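Local coordinates for dehydroquinate synthase (Thermus thermophilus, PDB 1UJN), which probably catalyses the conversion of 3-deoxy-D-arabino-heptulosonate 7-phosphate to 3-dehydroquinate with release of phosphate, the second step of chorismate biosynthesis, at residues 337-340 against 341-344. Numbering follows the deposited sequence.
Sequences WREE and LKGL
Leu-341 lays its CD1 methyl over one face of the Trp-337 indole, a CH-pi contact: CD1 lies 3.6 Å from the centroid of the six-membered ring, 16° off the ring normal. Leu-341 CD1 comes nearest to Trp-337 CZ2, at 3.5 Å. With CG anti to the Trp-337 backbone N (chi1 177°) and the ring turned by chi2 of 84°, the indole presents a face to the methyl one turn later. The same i to i+4 spacing carries the backbone hydrogen bonds from Leu-341 N to Trp-337 O, at 3.0 Å, from Lys-342 N to Arg-338 O and from Gly-343 N to Glu-339 O. On the solvent side, Glu-339 OE2 and Lys-342 NZ form a salt bridge that is long at 3.7 Å and therefore probably weak. Residues beyond the segments help to position the buried pair: Trp-337 NE1 donates to Tyr-253 O, Tyr-257 meets the indole edge-to-face, and Leu-256 touches both side chains. An alanine in place of Trp-337 would probably leave Tyr-253 O without this donor and the Leu-341 methyl without its aromatic platform. Glu-340 has its OE2 in a salt bridge with Arg-275 of helix 271-281. Helix 327-342 gives way at Gly-343, and the geometry is that of its last, amphipathic turn, the apolar side packed on helix 247-264 in the largely helical C-terminal part of the dehydroquinate synthase fold.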
loop_
_atom_site.group_PDB
_atom_site.type_symbol
_atom_site.label_atom_id
_atom_site.label_comp_id
_atom_site.label_asym_id
_atom_site.label_seq_id
_atom_site.Cartn_x
_atom_site.Cartn_y
_atom_site.Cartn_z
ATOM N N TRP A 337 21.859 -34.345 -7.972
ATOM C CA TRP A 337 21.718 -33.064 -8.661
ATOM C C TRP A 337 23.112 -32.574 -9.067
ATOM O O TRP A 337 23.330 -32.164 -10.209
ATOM C CB TRP A 337 21.037 -32.068 -7.717
ATOM C CG TRP A 337 20.864 -30.666 -8.240
ATOM C CD1 TRP A 337 19.858 -30.197 -9.042
ATOM C CD2 TRP A 337 21.685 -29.541 -7.923
ATOM N NE1 TRP A 337 19.999 -28.836 -9.234
ATOM C CE2 TRP A 337 21.113 -28.411 -8.557
ATOM C CE3 TRP A 337 22.848 -29.374 -7.159
ATOM C CZ2 TRP A 337 21.668 -27.131 -8.447
ATOM C CZ3 TRP A 337 23.400 -28.101 -7.049
ATOM C CH2 TRP A 337 22.808 -26.996 -7.690
ATOM N N ARG A 338 24.055 -32.634 -8.131
ATOM C CA ARG A 338 25.426 -32.209 -8.403
ATOM C C ARG A 338 26.023 -33.016 -9.555
ATOM O O ARG A 338 26.618 -32.452 -10.471
ATOM C CB ARG A 338 26.305 -32.382 -7.162
ATOM C CG ARG A 338 26.085 -31.350 -6.069
ATOM C CD ARG A 338 27.072 -31.573 -4.932
ATOM N NE ARG A 338 28.429 -31.223 -5.338
ATOM C CZ ARG A 338 29.523 -31.522 -4.646
ATOM N NH1 ARG A 338 29.427 -32.185 -3.502
ATOM N NH2 ARG A 338 30.715 -31.158 -5.100
ATOM N N GLU A 339 25.863 -34.335 -9.508
ATOM C CA GLU A 339 26.391 -35.195 -10.560
ATOM C C GLU A 339 25.743 -34.874 -11.899
ATOM O O GLU A 339 26.416 -34.846 -12.931
ATOM C CB GLU A 339 26.163 -36.670 -10.213
ATOM C CG GLU A 339 26.966 -37.162 -9.013
ATOM C CD GLU A 339 28.469 -37.005 -9.203
ATOM O OE1 GLU A 339 28.998 -37.479 -10.232
ATOM O OE2 GLU A 339 29.123 -36.412 -8.316
ATOM N N GLU A 340 24.437 -34.633 -11.884
ATOM C CA GLU A 340 23.710 -34.298 -13.104
ATOM C C GLU A 340 24.295 -33.043 -13.747
ATOM O O GLU A 340 24.392 -32.951 -14.969
ATOM C CB GLU A 340 22.226 -34.071 -12.792
ATOM C CG GLU A 340 21.417 -35.347 -12.631
ATOM C CD GLU A 340 20.829 -35.832 -13.940
ATOM O OE1 GLU A 340 21.319 -35.408 -15.008
ATOM O OE2 GLU A 340 19.878 -36.645 -13.903
ATOM N N LEU A 341 24.684 -32.080 -12.914
ATOM C CA LEU A 341 25.257 -30.828 -13.399
ATOM C C LEU A 341 26.723 -30.973 -13.786
ATOM O O LEU A 341 27.170 -30.386 -14.771
ATOM C CB LEU A 341 25.119 -29.732 -12.342
ATOM C CG LEU A 341 23.696 -29.283 -12.018
ATOM C CD1 LEU A 341 23.748 -28.122 -11.041
ATOM C CD2 LEU A 341 22.980 -28.874 -13.296
ATOM N N LYS A 342 27.474 -31.740 -13.001
ATOM C CA LYS A 342 28.885 -31.952 -13.292
ATOM C C LYS A 342 28.988 -32.631 -14.650
ATOM O O LYS A 342 29.867 -32.310 -15.454
ATOM C CB LYS A 342 29.529 -32.815 -12.200
ATOM C CG LYS A 342 29.523 -32.147 -10.834
ATOM C CD LYS A 342 30.011 -33.066 -9.722
ATOM C CE LYS A 342 31.497 -33.355 -9.831
ATOM N NZ LYS A 342 31.998 -34.080 -8.630
ATOM N N GLY A 343 28.070 -33.557 -14.910
ATOM C CA GLY A 343 28.061 -34.260 -16.179
ATOM C C GLY A 343 27.648 -33.350 -17.320
ATOM O O GLY A 343 27.370 -33.811 -18.428
ATOM N N LEU A 344 27.597 -32.051 -17.043
ATOM C CA LEU A 344 27.225 -31.056 -18.043
ATOM C C LEU A 344 28.196 -29.882 -17.985
ATOM O O LEU A 344 28.131 -28.966 -18.803
ATOM C CB LEU A 344 25.794 -30.566 -17.800
ATOM C CG LEU A 344 24.699 -31.631 -17.916
ATOM C CD1 LEU A 344 23.341 -31.022 -17.608
ATOM C CD2 LEU A 344 24.716 -32.223 -19.315
#